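PDB 2Q82: core protein P7 from Pseudomonas phage phi12, which is a structural protein of the viral core, probably contributing to the assembly of the phage polymerase complex particle. Local coordinates for residues A[64-75]-A[97-107]. Sequence-based numbering, arbitrary orientation.
Sequences GDDAQDLAYVFG and SALVDAELGAL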
loop_
_atom_site.group_PDB
_atom_site.type_symbol
_atom_site.label_atom_id
_atom_site.label_comp_id
_atom_site.label_asym_id
_atom_site.label_seq_id
_atom_site.Cartn_x
_atom_site.Cartn_y
_atom_site.Cartn_z
ATOM N N GLY A 64 12.047 -4.909 9.431
ATOM C CA GLY A 64 13.397 -5.427 9.578
ATOM C C GLY A 64 13.967 -5.739 8.204
ATOM O O GLY A 64 13.425 -5.356 7.164
ATOM N N ASP A 65 15.080 -6.451 8.196
ATOM C CA ASP A 65 15.733 -6.812 6.961
ATOM C C ASP A 65 14.827 -7.454 5.964
ATOM O O ASP A 65 15.040 -7.310 4.774
ATOM C CB ASP A 65 16.858 -7.767 7.267
ATOM C CG ASP A 65 18.059 -7.057 7.792
ATOM O OD1 ASP A 65 17.947 -6.101 8.556
ATOM O OD2 ASP A 65 19.164 -7.456 7.453
ATOM N N ASP A 66 13.808 -8.168 6.421
ATOM C CA ASP A 66 12.933 -8.834 5.486
ATOM C C ASP A 66 11.964 -7.885 4.800
ATOM O O ASP A 66 11.206 -8.297 3.935
ATOM C CB ASP A 66 12.199 -9.978 6.191
ATOM C CG ASP A 66 11.272 -9.503 7.298
ATOM O OD1 ASP A 66 11.496 -8.407 7.852
ATOM O OD2 ASP A 66 10.333 -10.255 7.614
ATOM N N ALA A 67 12.010 -6.607 5.166
ATOM C CA ALA A 67 11.113 -5.618 4.567
ATOM C C ALA A 67 11.868 -4.652 3.672
ATOM O O ALA A 67 11.483 -3.492 3.511
ATOM C CB ALA A 67 10.380 -4.855 5.648
ATOM N N GLN A 68 12.946 -5.161 3.100
ATOM C CA GLN A 68 13.802 -4.421 2.203
ATOM C C GLN A 68 13.009 -3.628 1.168
ATOM O O GLN A 68 13.213 -2.425 1.008
ATOM C CB GLN A 68 14.737 -5.406 1.506
ATOM C CG GLN A 68 15.587 -4.811 0.424
ATOM C CD GLN A 68 16.389 -5.855 -0.329
ATOM O OE1 GLN A 68 16.987 -5.558 -1.360
ATOM N NE2 GLN A 68 16.409 -7.084 0.183
ATOM N N ASP A 69 12.080 -4.281 0.479
ATOM C CA ASP A 69 11.337 -3.574 -0.549
ATOM C C ASP A 69 10.361 -2.526 -0.039
ATOM O O ASP A 69 10.219 -1.459 -0.632
ATOM C CB ASP A 69 10.610 -4.555 -1.461
ATOM C CG ASP A 69 11.567 -5.429 -2.245
ATOM O OD1 ASP A 69 12.631 -4.924 -2.652
ATOM O OD2 ASP A 69 11.246 -6.613 -2.451
ATOM N N LEU A 70 9.686 -2.824 1.055
ATOM C CA LEU A 70 8.740 -1.877 1.583
ATOM C C LEU A 70 9.479 -0.645 2.118
ATOM O O LEU A 70 9.020 0.474 1.953
ATOM C CB LEU A 70 7.926 -2.517 2.690
ATOM C CG LEU A 70 6.927 -1.602 3.360
ATOM C CD1 LEU A 70 5.908 -1.074 2.357
ATOM C CD2 LEU A 70 6.243 -2.386 4.440
ATOM N N ALA A 71 10.619 -0.873 2.759
ATOM C CA ALA A 71 11.407 0.216 3.308
ATOM C C ALA A 71 11.836 1.125 2.167
ATOM O O ALA A 71 11.828 2.341 2.281
ATOM C CB ALA A 71 12.630 -0.322 4.019
ATOM N N TYR A 72 12.233 0.508 1.067
ATOM C CA TYR A 72 12.665 1.274 -0.064
ATOM C C TYR A 72 11.535 2.190 -0.544
ATOM O O TYR A 72 11.743 3.376 -0.809
ATOM C CB TYR A 72 13.076 0.347 -1.182
ATOM C CG TYR A 72 13.457 1.131 -2.378
ATOM C CD1 TYR A 72 14.732 1.667 -2.494
ATOM C CD2 TYR A 72 12.519 1.408 -3.360
ATOM C CE1 TYR A 72 15.064 2.459 -3.563
ATOM C CE2 TYR A 72 12.835 2.199 -4.432
ATOM C CZ TYR A 72 14.109 2.722 -4.530
ATOM O OH TYR A 72 14.441 3.486 -5.608
ATOM N N VAL A 73 10.340 1.628 -0.648
ATOM C CA VAL A 73 9.202 2.411 -1.099
ATOM C C VAL A 73 8.934 3.613 -0.181
ATOM O O VAL A 73 8.776 4.737 -0.646
ATOM C CB VAL A 73 7.962 1.542 -1.187
ATOM C CG1 VAL A 73 6.755 2.391 -1.483
ATOM C CG2 VAL A 73 8.158 0.503 -2.278
ATOM N N PHE A 74 8.880 3.365 1.123
ATOM C CA PHE A 74 8.647 4.446 2.077
ATOM C C PHE A 74 9.716 5.530 1.946
ATOM O O PHE A 74 9.431 6.725 2.042
ATOM C CB PHE A 74 8.702 3.929 3.514
ATOM C CG PHE A 74 7.536 3.072 3.915
ATOM C CD1 PHE A 74 6.337 3.094 3.206
ATOM C CD2 PHE A 74 7.613 2.309 5.077
ATOM C CE1 PHE A 74 5.232 2.350 3.646
ATOM C CE2 PHE A 74 6.529 1.568 5.525
ATOM C CZ PHE A 74 5.324 1.595 4.813
ATOM N N GLY A 75 10.955 5.100 1.739
ATOM C CA GLY A 75 12.047 6.045 1.669
ATOM C C GLY A 75 12.292 6.745 0.353
ATOM O O GLY A 75 12.780 7.879 0.328
ATOM N N SER A 97 17.643 -2.135 11.899
ATOM C CA SER A 97 18.127 -2.843 10.736
ATOM C C SER A 97 18.865 -1.792 9.940
ATOM O O SER A 97 18.299 -0.762 9.581
ATOM C CB SER A 97 16.977 -3.375 9.897
ATOM O OG SER A 97 17.382 -3.499 8.544
ATOM N N ALA A 98 20.138 -2.053 9.676
ATOM C CA ALA A 98 20.950 -1.121 8.921
ATOM C C ALA A 98 20.388 -0.926 7.519
ATOM O O ALA A 98 20.473 0.159 6.957
ATOM C CB ALA A 98 22.365 -1.626 8.843
ATOM N N LEU A 99 19.824 -1.987 6.959
ATOM C CA LEU A 99 19.258 -1.918 5.626
ATOM C C LEU A 99 18.055 -0.983 5.625
ATOM O O LEU A 99 17.964 -0.062 4.810
ATOM C CB LEU A 99 18.841 -3.310 5.163
ATOM C CG LEU A 99 18.097 -3.378 3.828
ATOM C CD1 LEU A 99 18.969 -2.840 2.721
ATOM C CD2 LEU A 99 17.708 -4.809 3.534
ATOM N N VAL A 100 17.129 -1.216 6.547
ATOM C CA VAL A 100 15.945 -0.372 6.629
ATOM C C VAL A 100 16.345 1.074 6.911
ATOM O O VAL A 100 15.852 2.005 6.276
ATOM C CB VAL A 100 14.983 -0.878 7.716
ATOM C CG1 VAL A 100 13.870 0.128 7.957
ATOM C CG2 VAL A 100 14.387 -2.207 7.283
ATOM N N ASP A 101 17.248 1.276 7.863
ATOM C CA ASP A 101 17.667 2.632 8.177
ATOM C C ASP A 101 18.190 3.362 6.946
ATOM O O ASP A 101 17.923 4.541 6.755
ATOM C CB ASP A 101 18.771 2.634 9.218
ATOM C CG ASP A 101 18.277 2.243 10.587
ATOM O OD1 ASP A 101 17.054 2.088 10.781
ATOM O OD2 ASP A 101 19.136 2.101 11.471
ATOM N N ALA A 102 18.965 2.657 6.132
ATOM C CA ALA A 102 19.531 3.257 4.941
ATOM C C ALA A 102 18.424 3.598 3.961
ATOM O O ALA A 102 18.396 4.679 3.372
ATOM C CB ALA A 102 20.511 2.304 4.296
ATOM N N GLU A 103 17.517 2.649 3.793
ATOM C CA GLU A 103 16.397 2.806 2.892
ATOM C C GLU A 103 15.517 3.978 3.273
ATOM O O GLU A 103 14.975 4.655 2.411
ATOM C CB GLU A 103 15.566 1.544 2.904
ATOM C CG GLU A 103 16.349 0.359 2.467
ATOM C CD GLU A 103 16.283 0.177 0.988
ATOM O OE1 GLU A 103 16.568 1.145 0.250
ATOM O OE2 GLU A 103 15.933 -0.940 0.567
ATOM N N LEU A 104 15.366 4.204 4.573
ATOM C CA LEU A 104 14.534 5.295 5.056
ATOM C C LEU A 104 15.330 6.546 5.357
ATOM O O LEU A 104 14.834 7.432 6.049
ATOM C CB LEU A 104 13.838 4.901 6.346
ATOM C CG LEU A 104 13.080 3.583 6.414
ATOM C CD1 LEU A 104 12.646 3.306 7.824
ATOM C CD2 LEU A 104 11.888 3.649 5.517
ATOM N N GLY A 105 16.555 6.633 4.865
ATOM C CA GLY A 105 17.368 7.796 5.181
ATOM C C GLY A 105 16.788 9.184 4.959
ATOM O O GLY A 105 17.141 10.129 5.662
ATOM N N ALA A 106 15.906 9.333 3.985
ATOM C CA ALA A 106 15.357 10.649 3.728
ATOM C C ALA A 106 14.290 11.048 4.736
ATOM O O ALA A 106 13.820 12.187 4.730
ATOM C CB ALA A 106 14.806 10.720 2.316
ATOM N N LEU A 107 13.905 10.112 5.599
ATOM C CA LEU A 107 12.911 10.411 6.617
ATOM C C LEU A 107 13.590 10.814 7.892
ATOM O O LEU A 107 14.526 10.167 8.351
ATOM C CB LEU A 107 12.023 9.216 6.928
ATOM C CG LEU A 107 10.956 8.884 5.908
ATOM C CD1 LEU A 107 11.579 8.829 4.531
ATOM C CD2 LEU A 107 10.314 7.565 6.262
HETATM O O HOH W 1 20.619 -4.942 8.012
HETATM O O HOH W 2 15.004 4.292 -0.325
HETATM O O HOH W 3 15.328 7.582 1.905
#
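Near-parallel helices from two β-α-β crossovers pack side by side on one face of the parallel sheet, bringing A71, Y72 and G75 against E103 and L104. Helix 68-76 lies between strands 59-63 and 84-89, helix 98-103 between 84-89 and 109-111; the axes of 68-75 and 98-103 approach to 8.5 Å, inclined by 21°. Small residues let the backbones come near: A71 CB lies 3.7 Å from E103 CB, and G75 CA comes to 3.3 Å from E103 O in an almost straight CA-H...O contact. The E103 carboxylate lies alongside Y72 CB, with OE2 3.1 Å from Q68 O, a close approach of two acceptors and not a bond. OE1 reaches the rim of the Y72 ring in its plane, 3.3 Å from CD1, with the carboxylate turned 59° from the ring. On the inner side, L104 CD2 rests 3.8 Å from F74 CB and also meets A71.

At the N-terminal ends the link is polar. S97 caps its helix, OG accepting from V100 N at 3.0 Å, and the same hydroxyl donates to D65 OD1 at 2.7 Å, from above the carboxylate plane. One water also joins D65 OD2 to L99 N. Another links G75 O, near the C-terminal end of helix 68-76, and E103 O, at the last residue of helix 98-103, to A106 N in the type I turn 104-107.

Beneath the pair, F74 and L104 converge on V28 of the central strand 25-30, while L107 packs on I85 of the adjacent strand 84-89; helix 68-76 also meets the second subunit, where Y72 packs on its counterpart Y72.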